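Local coordinates for putative peptide ABC-transport system periplasmic peptide-binding protein (Campylobacter jejuni, PDB 4OEU), which probably serves as the periplasmic solute-binding component of an ABC importer, and in this crystal form carries a nickel ion and a free histidine, at residues A[331-336]-A[377-382]; A[247-252]-A[413-418]. One frame throughout, in Å; residues are numbered along the deposited sequence.

Contact 1 (A[331-336]-A[377-382]); sequences LEFEIW and VDSFLI. With HIS (histidine), chain D.
Trp336 and Phe380 are paired in a parallel beta bridge that joins strand 329-338 to strand 379-384, two neighbours in the mixed sheet of one lobe of this periplasmic binding protein. Over the short segments the strand axes approach to 4.7 Å. Two backbone bonds straddle Phe380: Trp336 N donates to Ser379 O at 3.0 Å, and Leu381 N returns to Trp336 O at 2.9 Å in an almost linear arrangement. Trp336 gives up more surface than any other residue here. With its CG anti to the carbonyl carbon (chi1 -73°), the indole is laid over the side chain of Val377, whose CG1 sits 3.4 Å from the centroid of the five-membered ring, nearly on the ring normal, in a CH-pi contact. The indole is further steadied within its own strand, since NE1 donates to Glu334 OE1 at 3.1 Å, the oxygen lying close to the ring plane. Further upstream, side chains take over from the regular ladder. Asp378 turns its carboxylate to the neighbouring strand and offers the anti lone pair of OD2 to Glu334 N at 2.9 Å. The same OD2 lies 4.2 Å from Glu334 OE1, so the two acids may raise each other's pKa somewhat, although each carboxylate accepts an N-H bond. On the face away from Trp336 and Phe380, Ile335 packs against helix 342-357, which Leu381 also touches. At the other end, Ile382 CG1 and Phe380 CE2 border OXT of the bound histidine, a ligand also hydrogen-bonded to Arg344 NH2 and Gly383 N. Ser379, buried on the face that carries Ile335, has its OG between the backbone N and the carbonyl carbon (chi1 72°), from where it donates to Glu334 O at 2.7 Å.

Contact 2 (A[247-252]-A[413-418]); sequences NLDNEF and FGHYHD
Leu248 N donates to Gly414 O in a nearly straight bond of 3.0 Å, joining the loop after strand 241-246 to the one that leads into helix 419-429. This is the tight part of the contact: Asn247 and Gly414 bring their CA atoms within 4.2 Å, and the His415 ring is pressed against the turn. Asn247 and Asn250 close a type I beta turn, inside which Asn247 OD1 forms an Asx turn by accepting from Asp249 N at 2.9 Å. That oxygen also meets the edge of the imidazole, 3.2 Å from His415 CD2. A looser apolar touch brings Leu248 CD2 to the edge of the Tyr416 ring, 4.0 Å from CD1, the two side chains pointing the same way. The solvent side belongs to the exposed Asp249, whose OD2 lies over a face of the imidazole, 3.3 Å from His415 CD2, with the carboxylate tilted only 11° from the ring plane. Both ring nitrogens are hydrogen-bonded outside the two loops, ND1 to Asp403 OD1 and NE2 to the backbone O of Ser375, which fixes the rotation of the imidazole. Two acceptors on the two nitrogens, with the Asp249 carboxylate over one face, are consistent with a protonated ring.

In the fold
The two contacts lie on the same side of the chain's centre, with their own centres about 11 Å apart. In sequence, contact 1 is nested inside the long loop that contact 2 closes: 247-252 comes first, then 331-336 and 377-382, and finally 413-418. The mixed sheet ties them together, because strand 241-246, which runs directly into 247-252, pairs antiparallel with strand 379-384. At the junction Asn247 ND2 probably donates to Val377 O, Asn250 ND2 reaches Asp378 OD1 in a weak hydrogen bond, and Phe252 packs on Leu331. Strand 379-384 of contact 1 leads to the bound histidine, with the nickel ion near Phe380, whereas contact 2 joins two loops beside the sheet.

Contact 1 (A[331-336]-A[377-382])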
loop_
_atom_site.group_PDB
_atom_site.type_symbol
_atom_site.label_atom_id
_atom_site.label_comp_id
_atom_site.label_asym_id
_atom_site.label_seq_id
_atom_site.Cartn_x
_atom_site.Cartn_y
_atom_site.Cartn_z
ATOM N N LEU A 331 -11.492 12.040 -29.259
ATOM C CA LEU A 331 -11.077 11.177 -28.159
ATOM C C LEU A 331 -10.089 11.945 -27.303
ATOM O O LEU A 331 -8.889 11.965 -27.585
ATOM C CB LEU A 331 -10.433 9.881 -28.662
ATOM C CG LEU A 331 -10.535 8.615 -27.800
ATOM C CD1 LEU A 331 -9.870 7.443 -28.497
ATOM C CD2 LEU A 331 -9.937 8.805 -26.415
ATOM N N GLU A 332 -10.604 12.573 -26.256
ATOM C CA GLU A 332 -9.807 13.437 -25.405
ATOM C C GLU A 332 -10.094 13.144 -23.932
ATOM O O GLU A 332 -11.236 12.890 -23.560
ATOM C CB GLU A 332 -10.090 14.903 -25.738
ATOM C CG GLU A 332 -9.199 15.899 -25.025
ATOM C CD GLU A 332 -9.336 17.296 -25.595
ATOM O OE1 GLU A 332 -10.361 17.569 -26.260
ATOM O OE2 GLU A 332 -8.429 18.129 -25.367
ATOM N N PHE A 333 -9.046 13.137 -23.114
ATOM C CA PHE A 333 -9.192 13.031 -21.660
ATOM C C PHE A 333 -7.934 13.551 -20.965
ATOM O O PHE A 333 -6.932 13.832 -21.623
ATOM C CB PHE A 333 -9.496 11.588 -21.237
ATOM C CG PHE A 333 -8.434 10.602 -21.618
ATOM C CD1 PHE A 333 -7.389 10.316 -20.753
ATOM C CD2 PHE A 333 -8.483 9.951 -22.847
ATOM C CE1 PHE A 333 -6.412 9.398 -21.103
ATOM C CE2 PHE A 333 -7.512 9.037 -23.205
ATOM C CZ PHE A 333 -6.474 8.759 -22.332
ATOM N N GLU A 334 -7.996 13.695 -19.644
ATOM C CA GLU A 334 -6.875 14.227 -18.871
ATOM C C GLU A 334 -6.096 13.136 -18.137
ATOM O O GLU A 334 -6.651 12.101 -17.767
ATOM C CB GLU A 334 -7.355 15.271 -17.850
ATOM C CG GLU A 334 -7.891 16.576 -18.447
ATOM C CD GLU A 334 -9.017 17.172 -17.618
ATOM O OE1 GLU A 334 -9.138 16.807 -16.429
ATOM O OE2 GLU A 334 -9.772 18.017 -18.142
ATOM N N ILE A 335 -4.798 13.369 -17.964
ATOM C CA ILE A 335 -3.939 12.502 -17.163
ATOM C C ILE A 335 -3.443 13.265 -15.932
ATOM O O ILE A 335 -2.692 14.233 -16.054
ATOM C CB ILE A 335 -2.733 11.981 -17.972
ATOM C CG1 ILE A 335 -3.206 11.209 -19.203
ATOM C CG2 ILE A 335 -1.864 11.076 -17.131
ATOM C CD1 ILE A 335 -2.081 10.821 -20.126
ATOM N N TRP A 336 -3.883 12.850 -14.750
ATOM C CA TRP A 336 -3.493 13.537 -13.528
ATOM C C TRP A 336 -2.338 12.836 -12.829
ATOM O O TRP A 336 -2.302 11.604 -12.723
ATOM C CB TRP A 336 -4.685 13.655 -12.581
ATOM C CG TRP A 336 -5.694 14.658 -13.029
ATOM C CD1 TRP A 336 -6.467 14.598 -14.150
ATOM C CD2 TRP A 336 -6.069 15.861 -12.343
ATOM N NE1 TRP A 336 -7.282 15.705 -14.218
ATOM C CE2 TRP A 336 -7.059 16.492 -13.120
ATOM C CE3 TRP A 336 -5.660 16.465 -11.152
ATOM C CZ2 TRP A 336 -7.648 17.703 -12.742
ATOM C CZ3 TRP A 336 -6.244 17.669 -10.779
ATOM C CH2 TRP A 336 -7.228 18.272 -11.568
ATOM N N VAL A 377 -11.179 12.189 -11.611
ATOM C CA VAL A 377 -10.468 12.649 -12.805
ATOM C C VAL A 377 -10.537 11.573 -13.880
ATOM O O VAL A 377 -10.841 10.418 -13.570
ATOM C CB VAL A 377 -9.001 13.001 -12.494
ATOM C CG1 VAL A 377 -8.924 14.064 -11.402
ATOM C CG2 VAL A 377 -8.227 11.763 -12.096
ATOM N N ASP A 378 -10.274 11.947 -15.136
ATOM C CA ASP A 378 -10.405 11.013 -16.251
ATOM C C ASP A 378 -9.485 9.817 -16.084
ATOM O O ASP A 378 -9.895 8.677 -16.266
ATOM C CB ASP A 378 -10.099 11.696 -17.589
ATOM C CG ASP A 378 -11.135 12.737 -17.973
ATOM O OD1 ASP A 378 -12.309 12.612 -17.554
ATOM O OD2 ASP A 378 -10.760 13.682 -18.698
ATOM N N SER A 379 -8.230 10.085 -15.745
ATOM C CA SER A 379 -7.249 9.024 -15.546
ATOM C C SER A 379 -6.209 9.535 -14.568
ATOM O O SER A 379 -6.030 10.741 -14.420
ATOM C CB SER A 379 -6.618 8.591 -16.875
ATOM O OG SER A 379 -5.741 9.583 -17.367
ATOM N N PHE A 380 -5.519 8.616 -13.905
ATOM C CA PHE A 380 -4.665 8.976 -12.776
ATOM C C PHE A 380 -3.453 8.075 -12.706
ATOM O O PHE A 380 -3.561 6.851 -12.833
ATOM C CB PHE A 380 -5.479 8.897 -11.474
ATOM C CG PHE A 380 -4.687 9.132 -10.211
ATOM C CD1 PHE A 380 -4.187 10.393 -9.902
ATOM C CD2 PHE A 380 -4.512 8.105 -9.292
ATOM C CE1 PHE A 380 -3.486 10.612 -8.717
ATOM C CE2 PHE A 380 -3.815 8.318 -8.105
ATOM C CZ PHE A 380 -3.300 9.572 -7.821
ATOM N N LEU A 381 -2.285 8.676 -12.551
ATOM C CA LEU A 381 -1.099 7.860 -12.408
ATOM C C LEU A 381 -1.013 7.307 -10.983
ATOM O O LEU A 381 -0.542 7.976 -10.051
ATOM C CB LEU A 381 0.146 8.643 -12.764
ATOM C CG LEU A 381 1.096 7.629 -13.386
ATOM C CD1 LEU A 381 0.635 7.224 -14.790
ATOM C CD2 LEU A 381 2.430 8.225 -13.438
ATOM N N ILE A 382 -1.460 6.066 -10.846
ATOM C CA ILE A 382 -1.728 5.454 -9.565
ATOM C C ILE A 382 -0.606 4.499 -9.180
ATOM O O ILE A 382 0.280 4.201 -9.997
ATOM C CB ILE A 382 -3.069 4.693 -9.600
ATOM C CG1 ILE A 382 -3.663 4.538 -8.194
ATOM C CG2 ILE A 382 -2.898 3.350 -10.287
ATOM C CD1 ILE A 382 -5.144 4.241 -8.202
HETATM N N HIS D . -2.213 4.562 -3.232
HETATM C CA HIS D . -2.653 5.326 -4.396
HETATM C C HIS D . -1.458 5.843 -5.181
HETATM O O HIS D . -0.345 5.827 -4.667
HETATM C CB HIS D . -3.523 6.507 -3.963
HETATM C CG HIS D . -2.786 7.548 -3.184
HETATM N ND1 HIS D . -1.735 7.241 -2.332
HETATM C CD2 HIS D . -2.930 8.893 -3.112
HETATM C CE1 HIS D . -1.281 8.345 -1.777
HETATM N NE2 HIS D . -1.987 9.368 -2.236
HETATM O OXT HIS D . -1.576 6.333 -6.309
#

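Contact 2 (A[247-252]-A[413-418])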
loop_
_atom_site.group_PDB
_atom_site.type_symbol
_atom_site.label_atom_id
_atom_site.label_comp_id
_atom_site.label_asym_id
_atom_site.label_seq_id
_atom_site.Cartn_x
_atom_site.Cartn_y
_atom_site.Cartn_z
ATOM N N ASN A 247 -10.537 5.890 -15.347
ATOM C CA ASN A 247 -11.829 6.138 -14.721
ATOM C C ASN A 247 -12.900 5.656 -15.672
ATOM O O ASN A 247 -13.074 6.224 -16.743
ATOM C CB ASN A 247 -12.023 7.623 -14.391
ATOM C CG ASN A 247 -13.270 7.890 -13.554
ATOM O OD1 ASN A 247 -14.244 7.138 -13.608
ATOM N ND2 ASN A 247 -13.252 8.981 -12.796
ATOM N N LEU A 248 -13.619 4.610 -15.284
ATOM C CA LEU A 248 -14.584 3.987 -16.182
ATOM C C LEU A 248 -15.900 4.752 -16.240
ATOM O O LEU A 248 -16.836 4.334 -16.925
ATOM C CB LEU A 248 -14.817 2.520 -15.793
ATOM C CG LEU A 248 -13.669 1.608 -16.256
ATOM C CD1 LEU A 248 -12.551 1.525 -15.231
ATOM C CD2 LEU A 248 -14.159 0.214 -16.652
ATOM N N ASP A 249 -15.959 5.882 -15.542
ATOM C CA ASP A 249 -17.066 6.812 -15.717
ATOM C C ASP A 249 -16.876 7.656 -16.977
ATOM O O ASP A 249 -17.846 8.167 -17.539
ATOM C CB ASP A 249 -17.183 7.746 -14.515
ATOM C CG ASP A 249 -17.692 7.051 -13.273
ATOM O OD1 ASP A 249 -18.267 5.946 -13.382
ATOM O OD2 ASP A 249 -17.502 7.616 -12.177
ATOM N N ASN A 250 -15.628 7.792 -17.424
ATOM C CA ASN A 250 -15.319 8.623 -18.591
ATOM C C ASN A 250 -15.978 8.113 -19.877
ATOM O O ASN A 250 -15.970 6.912 -20.156
ATOM C CB ASN A 250 -13.803 8.725 -18.787
ATOM C CG ASN A 250 -13.423 9.641 -19.945
ATOM O OD1 ASN A 250 -13.338 9.208 -21.092
ATOM N ND2 ASN A 250 -13.193 10.916 -19.642
ATOM N N GLU A 251 -16.519 9.035 -20.669
ATOM C CA GLU A 251 -17.276 8.681 -21.871
ATOM C C GLU A 251 -16.474 7.849 -22.866
ATOM O O GLU A 251 -17.043 7.068 -23.625
ATOM C CB GLU A 251 -17.798 9.947 -22.554
ATOM C CG GLU A 251 -16.701 10.892 -23.007
ATOM C CD GLU A 251 -17.234 12.226 -23.492
ATOM O OE1 GLU A 251 -18.159 12.246 -24.342
ATOM O OE2 GLU A 251 -16.741 13.259 -22.986
ATOM N N PHE A 252 -15.155 8.011 -22.857
ATOM C CA PHE A 252 -14.287 7.259 -23.754
ATOM C C PHE A 252 -13.634 6.052 -23.067
ATOM O O PHE A 252 -13.526 4.974 -23.659
ATOM C CB PHE A 252 -13.214 8.179 -24.335
ATOM C CG PHE A 252 -13.767 9.388 -25.042
ATOM C CD1 PHE A 252 -14.789 9.255 -25.974
ATOM C CD2 PHE A 252 -13.269 10.656 -24.773
ATOM C CE1 PHE A 252 -15.303 10.366 -26.631
ATOM C CE2 PHE A 252 -13.777 11.769 -25.426
ATOM C CZ PHE A 252 -14.798 11.625 -26.354
ATOM N N PHE A 413 -10.829 3.323 -7.025
ATOM C CA PHE A 413 -10.981 4.743 -7.345
ATOM C C PHE A 413 -11.420 4.968 -8.797
ATOM O O PHE A 413 -11.954 6.034 -9.134
ATOM C CB PHE A 413 -9.669 5.494 -7.044
ATOM C CG PHE A 413 -9.293 5.512 -5.573
ATOM C CD1 PHE A 413 -10.235 5.838 -4.602
ATOM C CD2 PHE A 413 -8.015 5.171 -5.163
ATOM C CE1 PHE A 413 -9.899 5.862 -3.241
ATOM C CE2 PHE A 413 -7.672 5.177 -3.809
ATOM C CZ PHE A 413 -8.620 5.523 -2.847
ATOM N N GLY A 414 -11.189 3.977 -9.656
ATOM C CA GLY A 414 -11.572 4.097 -11.057
ATOM C C GLY A 414 -12.967 3.551 -11.337
ATOM O O GLY A 414 -13.418 3.528 -12.491
ATOM N N HIS A 415 -13.643 3.104 -10.275
ATOM C CA HIS A 415 -15.022 2.614 -10.369
ATOM C C HIS A 415 -15.126 1.427 -11.328
ATOM O O HIS A 415 -16.044 1.340 -12.144
ATOM C CB HIS A 415 -15.955 3.757 -10.795
ATOM C CG HIS A 415 -15.604 5.072 -10.165
ATOM N ND1 HIS A 415 -15.867 5.359 -8.840
ATOM C CD2 HIS A 415 -14.989 6.169 -10.670
ATOM C CE1 HIS A 415 -15.436 6.577 -8.561
ATOM N NE2 HIS A 415 -14.902 7.091 -9.652
ATOM N N TYR A 416 -14.162 0.520 -11.215
ATOM C CA TYR A 416 -14.069 -0.676 -12.046
ATOM C C TYR A 416 -15.015 -1.782 -11.571
ATOM O O TYR A 416 -15.057 -2.103 -10.383
ATOM C CB TYR A 416 -12.616 -1.156 -12.039
ATOM C CG TYR A 416 -12.302 -2.415 -12.817
ATOM C CD1 TYR A 416 -12.326 -2.429 -14.201
ATOM C CD2 TYR A 416 -11.929 -3.575 -12.155
ATOM C CE1 TYR A 416 -12.008 -3.581 -14.907
ATOM C CE2 TYR A 416 -11.614 -4.719 -12.841
ATOM C CZ TYR A 416 -11.654 -4.720 -14.212
ATOM O OH TYR A 416 -11.333 -5.875 -14.874
ATOM N N HIS A 417 -15.754 -2.372 -12.507
ATOM C CA HIS A 417 -16.752 -3.400 -12.207
ATOM C C HIS A 417 -16.621 -4.565 -13.189
ATOM O O HIS A 417 -17.036 -4.464 -14.351
ATOM C CB HIS A 417 -18.176 -2.831 -12.280
ATOM C CG HIS A 417 -18.539 -1.925 -11.141
ATOM N ND1 HIS A 417 -19.665 -2.121 -10.367
ATOM C CD2 HIS A 417 -17.938 -0.811 -10.653
ATOM C CE1 HIS A 417 -19.735 -1.174 -9.448
ATOM N NE2 HIS A 417 -18.701 -0.367 -9.600
ATOM N N ASP A 418 -16.026 -5.660 -12.730
ATOM C CA ASP A 418 -15.883 -6.853 -13.553
ATOM C C ASP A 418 -16.328 -8.081 -12.767
ATOM O O ASP A 418 -15.803 -8.360 -11.686
ATOM C CB ASP A 418 -14.436 -7.007 -14.037
ATOM C CG ASP A 418 -14.259 -8.173 -15.004
ATOM O OD1 ASP A 418 -14.241 -7.935 -16.233
ATOM O OD2 ASP A 418 -14.128 -9.329 -14.535
#